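Local coordinates for cytosolic phospholipase A2 delta (Homo sapiens, PDB 5IZ5), which hydrolyses glycerophospholipids at the sn-2 position in a calcium-dependent reaction, with a preference for linoleic acid there, at residues Pro425-Asp430 and Arg600-Arg605; Asp541-Asp545 and Phe593-Thr598; Gly20-Cys25 and Arg150-Thr156. The protein carries 3 engineered substitutions. All blocks are in the same frame, centred on the assembly; numbering follows the deposited sequence.

Contact 1 of 3, residues Pro425-Asp430 and Arg600-Arg605; sequences PTTFVD and RPLHQR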
loop_
_atom_site.group_PDB
_atom_site.type_symbol
_atom_site.label_atom_id
_atom_site.label_comp_id
_atom_site.label_asym_id
_atom_site.label_seq_id
_atom_site.Cartn_x
_atom_site.Cartn_y
_atom_site.Cartn_z
ATOM N N PRO B 425 -11.888 5.910 10.440
ATOM C CA PRO B 425 -11.781 4.878 11.460
ATOM C C PRO B 425 -10.768 5.301 12.522
ATOM O O PRO B 425 -9.977 6.211 12.291
ATOM C CB PRO B 425 -11.268 3.675 10.677
ATOM C CG PRO B 425 -10.444 4.270 9.581
ATOM C CD PRO B 425 -11.087 5.590 9.241
ATOM N N THR B 426 -10.829 4.674 13.688
ATOM C CA THR B 426 -9.877 4.915 14.764
ATOM C C THR B 426 -9.051 3.659 15.017
ATOM O O THR B 426 -9.598 2.622 15.396
ATOM C CB THR B 426 -10.634 5.339 16.024
ATOM O OG1 THR B 426 -11.566 6.364 15.669
ATOM C CG2 THR B 426 -9.681 5.865 17.085
ATOM N N THR B 427 -7.740 3.738 14.778
ATOM C CA THR B 427 -6.871 2.601 14.988
ATOM C C THR B 427 -5.638 3.007 15.784
ATOM O O THR B 427 -5.437 4.188 16.096
ATOM C CB THR B 427 -6.415 1.995 13.650
ATOM O OG1 THR B 427 -5.473 2.873 13.030
ATOM C CG2 THR B 427 -7.583 1.770 12.704
ATOM N N PHE B 428 -4.813 2.015 16.112
ATOM C CA PHE B 428 -3.544 2.253 16.803
ATOM C C PHE B 428 -2.662 3.218 16.007
ATOM O O PHE B 428 -1.947 4.032 16.584
ATOM C CB PHE B 428 -2.785 0.934 17.004
ATOM C CG PHE B 428 -3.123 0.207 18.275
ATOM C CD1 PHE B 428 -4.372 -0.368 18.414
ATOM C CD2 PHE B 428 -2.192 0.049 19.305
ATOM C CE1 PHE B 428 -4.721 -1.057 19.561
ATOM C CE2 PHE B 428 -2.534 -0.647 20.457
ATOM C CZ PHE B 428 -3.800 -1.202 20.583
ATOM N N VAL B 429 -2.725 3.111 14.684
ATOM C CA VAL B 429 -1.959 3.968 13.792
ATOM C C VAL B 429 -2.317 5.429 13.982
ATOM O O VAL B 429 -1.444 6.287 13.944
ATOM C CB VAL B 429 -2.169 3.567 12.319
ATOM C CG1 VAL B 429 -1.694 4.659 11.372
ATOM C CG2 VAL B 429 -1.442 2.263 12.037
ATOM N N ASP B 430 -3.594 5.707 14.216
ATOM C CA ASP B 430 -4.031 7.077 14.420
ATOM C C ASP B 430 -3.467 7.657 15.700
ATOM O O ASP B 430 -3.034 8.812 15.705
ATOM C CB ASP B 430 -5.554 7.175 14.407
ATOM C CG ASP B 430 -6.138 6.742 13.086
ATOM O OD1 ASP B 430 -5.977 7.478 12.094
ATOM O OD2 ASP B 430 -6.742 5.661 13.025
ATOM N N ARG B 600 -9.413 -2.025 19.196
ATOM C CA ARG B 600 -9.116 -1.500 17.867
ATOM C C ARG B 600 -8.014 -2.181 17.046
ATOM O O ARG B 600 -7.059 -2.736 17.587
ATOM C CB ARG B 600 -8.843 -0.000 18.022
ATOM C CG ARG B 600 -10.147 0.763 18.115
ATOM C CD ARG B 600 -10.146 2.022 18.950
ATOM N NE ARG B 600 -11.513 2.541 18.961
ATOM C CZ ARG B 600 -12.018 3.370 19.869
ATOM N NH1 ARG B 600 -11.281 3.812 20.876
ATOM N NH2 ARG B 600 -13.278 3.763 19.763
ATOM N N PRO B 601 -8.154 -2.138 15.712
ATOM C CA PRO B 601 -7.132 -2.730 14.850
ATOM C C PRO B 601 -5.781 -2.035 14.955
ATOM O O PRO B 601 -5.702 -0.870 15.336
ATOM C CB PRO B 601 -7.713 -2.588 13.439
ATOM C CG PRO B 601 -8.849 -1.638 13.544
ATOM C CD PRO B 601 -9.323 -1.652 14.957
ATOM N N LEU B 602 -4.733 -2.776 14.627
ATOM C CA LEU B 602 -3.378 -2.275 14.695
ATOM C C LEU B 602 -3.087 -1.308 13.555
ATOM O O LEU B 602 -2.374 -0.321 13.740
ATOM C CB LEU B 602 -2.386 -3.440 14.616
ATOM C CG LEU B 602 -2.077 -4.161 15.928
ATOM C CD1 LEU B 602 -1.192 -5.370 15.649
ATOM C CD2 LEU B 602 -1.457 -3.236 16.968
ATOM N N HIS B 603 -3.644 -1.619 12.387
ATOM C CA HIS B 603 -3.284 -0.984 11.129
ATOM C C HIS B 603 -4.385 -0.085 10.586
ATOM O O HIS B 603 -5.564 -0.295 10.863
ATOM C CB HIS B 603 -2.952 -2.070 10.116
ATOM C CG HIS B 603 -1.948 -3.056 10.618
ATOM N ND1 HIS B 603 -0.823 -2.679 11.320
ATOM C CD2 HIS B 603 -1.904 -4.405 10.531
ATOM C CE1 HIS B 603 -0.128 -3.755 11.643
ATOM N NE2 HIS B 603 -0.762 -4.813 11.172
ATOM N N GLN B 604 -3.986 0.925 9.816
ATOM C CA GLN B 604 -4.935 1.827 9.162
ATOM C C GLN B 604 -5.832 1.034 8.203
ATOM O O GLN B 604 -5.398 0.053 7.593
ATOM C CB GLN B 604 -4.183 2.956 8.428
ATOM C CG GLN B 604 -5.031 4.120 7.975
ATOM C CD GLN B 604 -5.463 4.971 9.139
ATOM O OE1 GLN B 604 -6.412 4.625 9.844
ATOM N NE2 GLN B 604 -4.767 6.083 9.362
ATOM N N ARG B 605 -7.095 1.427 8.106
ATOM C CA ARG B 605 -8.007 0.807 7.145
ATOM C C ARG B 605 -8.283 1.728 5.955
ATOM O O ARG B 605 -9.391 2.227 5.751
ATOM C CB ARG B 605 -9.287 0.350 7.847
ATOM C CG ARG B 605 -9.035 -0.893 8.680
ATOM C CD ARG B 605 -10.223 -1.283 9.532
ATOM N NE ARG B 605 -10.010 -2.569 10.197
ATOM C CZ ARG B 605 -10.960 -3.255 10.833
ATOM N NH1 ARG B 605 -12.201 -2.783 10.905
ATOM N NH2 ARG B 605 -10.667 -4.418 11.406
HETATM O O HOH W 1 -12.084 1.593 15.934
HETATM O O HOH W 2 -8.016 6.702 10.462
#
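The capping box that T427 and D430 build at the start of helix 428-441 is where the loop 600-605 docks, P601 meeting the first backbone N-H of the helix and Q604 the carboxylate of D430. F428 N, in the first turn of the helix, donates to P601 O at 3.1 Å, an almost straight bond (177° at the hydrogen), so the loop supplies the acceptor that the helix start lacks. Within the box, D430 OD2 takes two bonds, from T427 N at 2.8 Å and from T427 OG1 at 3.1 Å, which fixes the rotation of the carboxylate. Its other oxygen, OD1, receives Q604 NE2 at 3.3 Å; the donor comes from above the carboxylate plane, 43° out of it, while OD1 lies within the plane of the amide. Q604 gets there with CG anti to the backbone N (chi1 -167°) and a bend at the next bond; the two side chains cross at about a right angle, with the amide and carboxylate planes turned well away from each other.

Van der Waals contacts fill in around these bonds. L602 CD2 sits over one face of the F428 ring, 4.2 Å from its centroid, a CH-pi contact offset toward the rim. T427 CG2 rests on P601 CG, and V429 CG2 lies against the carbonyl oxygen L602 O at 3.2 Å. At the partly exposed end, a water donates to T426 O at 2.7 Å and accepts from R600 NE, bridging the T426 carbonyl to the R600 side chain.

H603 stacks edge-to-face with Y654, its side chain about 7 Å from that of D651, probably the catalytic proton acceptor. Helix 524-531 covers V429 and Q604 through I530, while S536 and L540 of helix 534-543 pack against F428, and L540 also against L602.

Contact 2 of 3, residues Asp541-Asp545 and Phe593-Thr598; sequences DAWYD and FKGFLT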
loop_
_atom_site.group_PDB
_atom_site.type_symbol
_atom_site.label_atom_id
_atom_site.label_comp_id
_atom_site.label_asym_id
_atom_site.label_seq_id
_atom_site.Cartn_x
_atom_site.Cartn_y
_atom_site.Cartn_z
ATOM N N ASP B 541 1.800 -4.779 22.550
ATOM C CA ASP B 541 2.456 -5.722 23.465
ATOM C C ASP B 541 2.820 -5.113 24.819
ATOM O O ASP B 541 2.669 -5.755 25.862
ATOM C CB ASP B 541 3.739 -6.290 22.850
ATOM C CG ASP B 541 3.487 -7.315 21.751
ATOM O OD1 ASP B 541 2.324 -7.723 21.522
ATOM O OD2 ASP B 541 4.485 -7.717 21.109
ATOM N N ALA B 542 3.336 -3.891 24.803
ATOM C CA ALA B 542 3.702 -3.205 26.037
ATOM C C ALA B 542 2.485 -2.901 26.916
ATOM O O ALA B 542 2.601 -2.854 28.138
ATOM C CB ALA B 542 4.449 -1.921 25.725
ATOM N N TRP B 543 1.328 -2.700 26.290
ATOM C CA TRP B 543 0.132 -2.255 27.002
ATOM C C TRP B 543 -0.834 -3.350 27.411
ATOM O O TRP B 543 -1.386 -3.287 28.500
ATOM C CB TRP B 543 -0.643 -1.226 26.173
ATOM C CG TRP B 543 -0.100 0.169 26.287
ATOM C CD1 TRP B 543 1.089 0.536 26.845
ATOM C CD2 TRP B 543 -0.717 1.377 25.828
ATOM N NE1 TRP B 543 1.246 1.899 26.777
ATOM C CE2 TRP B 543 0.153 2.439 26.152
ATOM C CE3 TRP B 543 -1.923 1.666 25.177
ATOM C CZ2 TRP B 543 -0.142 3.768 25.842
ATOM C CZ3 TRP B 543 -2.214 2.990 24.873
ATOM C CH2 TRP B 543 -1.325 4.022 25.203
ATOM N N TYR B 544 -1.043 -4.325 26.531
ATOM C CA TYR B 544 -2.085 -5.325 26.682
ATOM C C TYR B 544 -1.460 -6.693 26.869
ATOM O O TYR B 544 -0.686 -7.157 26.031
ATOM C CB TYR B 544 -2.996 -5.335 25.455
ATOM C CG TYR B 544 -3.615 -3.989 25.195
ATOM C CD1 TYR B 544 -2.994 -3.092 24.344
ATOM C CD2 TYR B 544 -4.800 -3.594 25.820
ATOM C CE1 TYR B 544 -3.532 -1.846 24.102
ATOM C CE2 TYR B 544 -5.346 -2.345 25.578
ATOM C CZ TYR B 544 -4.700 -1.481 24.718
ATOM O OH TYR B 544 -5.205 -0.247 24.463
ATOM N N ASP B 545 -1.795 -7.336 27.980
ATOM C CA ASP B 545 -1.366 -8.703 28.218
ATOM C C ASP B 545 -2.173 -9.613 27.298
ATOM O O ASP B 545 -3.164 -10.208 27.719
ATOM C CB ASP B 545 -1.574 -9.077 29.698
ATOM C CG ASP B 545 -0.788 -10.312 30.111
ATOM O OD1 ASP B 545 -0.475 -11.148 29.232
ATOM O OD2 ASP B 545 -0.482 -10.442 31.322
ATOM N N PHE B 593 -5.426 6.380 27.413
ATOM C CA PHE B 593 -5.702 5.742 26.122
ATOM C C PHE B 593 -5.656 4.211 26.063
ATOM O O PHE B 593 -6.057 3.615 25.063
ATOM C CB PHE B 593 -4.747 6.363 25.102
ATOM C CG PHE B 593 -5.189 7.719 24.655
ATOM C CD1 PHE B 593 -6.228 7.862 23.737
ATOM C CD2 PHE B 593 -4.617 8.851 25.191
ATOM C CE1 PHE B 593 -6.654 9.116 23.347
ATOM C CE2 PHE B 593 -5.034 10.109 24.797
ATOM C CZ PHE B 593 -6.057 10.242 23.880
ATOM N N LYS B 594 -5.211 3.562 27.129
ATOM C CA LYS B 594 -5.134 2.101 27.135
ATOM C C LYS B 594 -6.526 1.519 26.919
ATOM O O LYS B 594 -6.741 0.683 26.043
ATOM C CB LYS B 594 -4.558 1.642 28.480
ATOM C CG LYS B 594 -3.899 0.278 28.521
ATOM C CD LYS B 594 -4.870 -0.851 28.836
ATOM C CE LYS B 594 -4.247 -1.861 29.795
ATOM N NZ LYS B 594 -4.757 -3.247 29.591
ATOM N N GLY B 595 -7.475 2.007 27.703
ATOM C CA GLY B 595 -8.855 1.562 27.624
ATOM C C GLY B 595 -9.490 1.953 26.304
ATOM O O GLY B 595 -10.099 1.133 25.620
ATOM N N PHE B 596 -9.312 3.221 25.946
ATOM C CA PHE B 596 -9.813 3.768 24.683
ATOM C C PHE B 596 -9.451 2.911 23.465
ATOM O O PHE B 596 -10.285 2.668 22.591
ATOM C CB PHE B 596 -9.271 5.194 24.513
ATOM C CG PHE B 596 -9.752 5.881 23.271
ATOM C CD1 PHE B 596 -9.047 5.760 22.082
ATOM C CD2 PHE B 596 -10.902 6.655 23.291
ATOM C CE1 PHE B 596 -9.485 6.390 20.931
ATOM C CE2 PHE B 596 -11.346 7.292 22.143
ATOM C CZ PHE B 596 -10.635 7.161 20.961
ATOM N N LEU B 597 -8.208 2.457 23.411
ATOM C CA LEU B 597 -7.705 1.704 22.252
ATOM C C LEU B 597 -8.030 0.190 22.228
ATOM O O LEU B 597 -7.748 -0.480 21.236
ATOM C CB LEU B 597 -6.187 1.926 22.157
ATOM C CG LEU B 597 -5.575 2.370 20.817
ATOM C CD1 LEU B 597 -6.297 3.607 20.303
ATOM C CD2 LEU B 597 -4.091 2.662 20.986
ATOM N N THR B 598 -8.653 -0.336 23.282
ATOM C CA THR B 598 -8.752 -1.795 23.504
ATOM C C THR B 598 -9.311 -2.593 22.316
ATOM O O THR B 598 -8.743 -3.606 21.867
ATOM C CB THR B 598 -9.640 -2.071 24.732
ATOM O OG1 THR B 598 -9.092 -1.392 25.865
ATOM C CG2 THR B 598 -9.753 -3.566 25.037
#
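W543 and Y544 both hold CG anti to the carbonyl carbon (chi1 -82° and -57°), and these torsions send the two rings from the end of helix 534-543 out to K594, whose chain runs past both. K594 has CG anti to its own N (chi1 -157°) and then bends repeatedly, sliding past the rings in the opposite direction. Its CD lies 3.6 Å from Y544 CE2, while CG rests near the six-membered ring of the indole at W543 CE3 and CE comes up to the carbonyl oxygen of W543. Y544 OH donates to K594 O, which sits at the edge of the phenol ring; the modelled 2.4 Å is very short, and the exact length is doubtful. The indole approaches F593 as well, with CH2 4.1 Å from F593 CB, and CZ3 reaches L597 CD2 at 4.3 Å. With an alanine in place of W543, a gap would probably open beside F593 and L597, and the lysine chain would lose the surface it lies along. Beyond K594, T598 N and OG1 both donate to G595 O, from the same face of its plane. The arrangement thus joins a helix C-terminus to a type I beta turn, G595-T598, that follows helix 588-593.

Contact 3 of 3, residues Gly20-Cys25 and Arg150-Thr156; sequences GEASTC and RPENLIT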
loop_
_atom_site.group_PDB
_atom_site.type_symbol
_atom_site.label_atom_id
_atom_site.label_comp_id
_atom_site.label_asym_id
_atom_site.label_seq_id
_atom_site.Cartn_x
_atom_site.Cartn_y
_atom_site.Cartn_z
ATOM N N GLY B 20 -6.501 3.006 -23.797
ATOM C CA GLY B 20 -7.710 3.138 -24.665
ATOM C C GLY B 20 -7.852 1.958 -25.615
ATOM O O GLY B 20 -6.998 1.747 -26.480
ATOM N N GLU B 21 -8.932 1.194 -25.466
ATOM C CA GLU B 21 -9.120 -0.037 -26.237
ATOM C C GLU B 21 -10.600 -0.415 -26.394
ATOM O O GLU B 21 -11.372 -0.320 -25.446
ATOM C CB GLU B 21 -8.361 -1.165 -25.542
ATOM C CG GLU B 21 -8.435 -2.516 -26.231
ATOM C CD GLU B 21 -7.642 -3.587 -25.503
ATOM O OE1 GLU B 21 -6.545 -3.285 -24.987
ATOM O OE2 GLU B 21 -8.112 -4.741 -25.458
ATOM N N ALA B 22 -10.984 -0.824 -27.603
ATOM C CA ALA B 22 -12.338 -1.294 -27.890
ATOM C C ALA B 22 -12.335 -2.816 -27.909
ATOM O O ALA B 22 -11.536 -3.418 -28.621
ATOM C CB ALA B 22 -12.819 -0.756 -29.233
ATOM N N SER B 23 -13.218 -3.428 -27.126
ATOM C CA SER B 23 -13.347 -4.885 -27.108
ATOM C C SER B 23 -14.799 -5.343 -26.943
ATOM O O SER B 23 -15.499 -4.863 -26.064
ATOM C CB SER B 23 -12.515 -5.459 -25.968
ATOM O OG SER B 23 -12.636 -6.870 -25.952
ATOM N N THR B 24 -15.234 -6.289 -27.769
ATOM C CA THR B 24 -16.626 -6.756 -27.781
ATOM C C THR B 24 -16.935 -7.864 -26.754
ATOM O O THR B 24 -16.107 -8.745 -26.515
ATOM C CB THR B 24 -17.010 -7.213 -29.206
ATOM O OG1 THR B 24 -18.433 -7.191 -29.370
ATOM C CG2 THR B 24 -16.490 -8.601 -29.525
ATOM N N CYS B 25 -18.134 -7.812 -26.165
ATOM C CA CYS B 25 -18.577 -8.787 -25.157
ATOM C C CYS B 25 -19.313 -9.985 -25.761
ATOM O O CYS B 25 -19.889 -9.889 -26.836
ATOM C CB CYS B 25 -19.481 -8.107 -24.114
ATOM S SG CYS B 25 -18.651 -6.795 -23.169
ATOM N N ARG B 150 -22.310 -3.008 -29.722
ATOM C CA ARG B 150 -21.053 -2.301 -30.007
ATOM C C ARG B 150 -19.963 -2.825 -29.077
ATOM O O ARG B 150 -20.272 -3.453 -28.066
ATOM C CB ARG B 150 -21.205 -0.781 -29.813
ATOM C CG ARG B 150 -21.473 -0.327 -28.382
ATOM C CD ARG B 150 -21.432 1.189 -28.247
ATOM N NE ARG B 150 -21.837 1.646 -26.910
ATOM C CZ ARG B 150 -21.078 1.618 -25.810
ATOM N NH1 ARG B 150 -19.833 1.145 -25.849
ATOM N NH2 ARG B 150 -21.572 2.063 -24.652
ATOM N N PRO B 151 -18.686 -2.560 -29.402
ATOM C CA PRO B 151 -17.650 -2.974 -28.459
ATOM C C PRO B 151 -17.643 -2.103 -27.196
ATOM O O PRO B 151 -18.054 -0.946 -27.236
ATOM C CB PRO B 151 -16.341 -2.782 -29.249
ATOM C CG PRO B 151 -16.725 -2.371 -30.636
ATOM C CD PRO B 151 -18.123 -1.844 -30.559
ATOM N N GLU B 152 -17.188 -2.671 -26.085
ATOM C CA GLU B 152 -17.008 -1.926 -24.842
ATOM C C GLU B 152 -15.723 -1.113 -24.920
ATOM O O GLU B 152 -14.730 -1.587 -25.462
ATOM C CB GLU B 152 -16.948 -2.888 -23.655
ATOM C CG GLU B 152 -16.789 -2.204 -22.302
ATOM C CD GLU B 152 -16.668 -3.187 -21.151
ATOM O OE1 GLU B 152 -16.808 -4.411 -21.364
ATOM O OE2 GLU B 152 -16.414 -2.729 -20.019
ATOM N N ASN B 153 -15.749 0.103 -24.381
ATOM C CA ASN B 153 -14.554 0.940 -24.304
ATOM C C ASN B 153 -13.795 0.715 -22.994
ATOM O O ASN B 153 -14.178 1.240 -21.938
ATOM C CB ASN B 153 -14.917 2.419 -24.452
ATOM C CG ASN B 153 -15.487 2.746 -25.824
ATOM O OD1 ASN B 153 -15.030 2.220 -26.844
ATOM N ND2 ASN B 153 -16.487 3.618 -25.858
ATOM N N LEU B 154 -12.716 -0.064 -23.085
ATOM C CA LEU B 154 -11.869 -0.404 -21.944
ATOM C C LEU B 154 -10.639 0.492 -21.870
ATOM O O LEU B 154 -10.218 1.042 -22.884
ATOM C CB LEU B 154 -11.383 -1.841 -22.078
ATOM C CG LEU B 154 -12.405 -2.954 -22.278
ATOM C CD1 LEU B 154 -11.681 -4.271 -22.484
ATOM C CD2 LEU B 154 -13.348 -3.034 -21.090
ATOM N N ILE B 155 -10.076 0.619 -20.667
ATOM C CA ILE B 155 -8.762 1.232 -20.446
ATOM C C ILE B 155 -7.917 0.253 -19.636
ATOM O O ILE B 155 -8.373 -0.219 -18.594
ATOM C CB ILE B 155 -8.855 2.570 -19.684
ATOM C CG1 ILE B 155 -9.758 3.548 -20.448
ATOM C CG2 ILE B 155 -7.466 3.181 -19.495
ATOM C CD1 ILE B 155 -10.152 4.783 -19.659
ATOM N N THR B 156 -6.704 -0.050 -20.110
ATOM C CA THR B 156 -5.811 -0.994 -19.428
ATOM C C THR B 156 -4.334 -0.612 -19.437
ATOM O O THR B 156 -3.897 0.178 -20.261
ATOM C CB THR B 156 -5.791 -2.363 -20.118
ATOM O OG1 THR B 156 -6.752 -2.411 -21.174
ATOM C CG2 THR B 156 -6.025 -3.435 -19.143
#
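E21 and S23 bind L154 and E152 through two pairs of backbone hydrogen bonds, the tightest part of an antiparallel strand pairing. E21 N donates to L154 O at 2.9 Å, and L154 N returns a bond to E21 O at 2.7 Å. S23 N meets E152 O at 2.9 Å, and the return bond from E152 N to S23 O is 2.8 Å long. Between them A22 faces N153 as a non-hydrogen-bonded pair, with a CA-H...O contact from A22 CA to E152 O alongside.

On the face that carries E21, S23, E152 and L154, packing is closer: L154 CD1 reaches S23 CB at 3.8 Å. E152 holds CG anti to its N (chi1 -179°), and the extended chain takes OE1 to 3.5 Å from C25 SG. The buried carboxylate is satisfied beyond the pair, by a salt bridge from R163 and a hydrogen bond from Q85, which also bonds S23 OG. The A22 and N153 face is looser and more exposed; there, between the two segments, A22 CB meets P151 CB at 4.1 Å.

Strand 21-36, part of the C2 domain, also pairs with strands 75-85 and 137-146, while strand 152-156 pairs on with strand 160-172, where I155 bonds to A162. Because strand 160-172 runs into the second C2-like region, the contact links the two parts of one large antiparallel sheet.

Contacts 1 and 2 are neighbours in the PLA2c region, their centres 13 Å apart, and they touch through F428, on L597 and Y544, and through T426, on F596. Contact 2 falls within the span of chain that contact 1 brings together, and the two share the loop after helix 588-593, which packs against helices 428-441 and 534-543. Contact 3 closes before either of them opens. Its centre lies 40 Å from that of contact 1 and 52 Å from that of contact 2, with nearest atoms about 24 and 39 Å away. It joins strands 21-36 and 152-156 in the large antiparallel sheet of the C2 part, whose N-terminal domain mediates calcium-dependent membrane association.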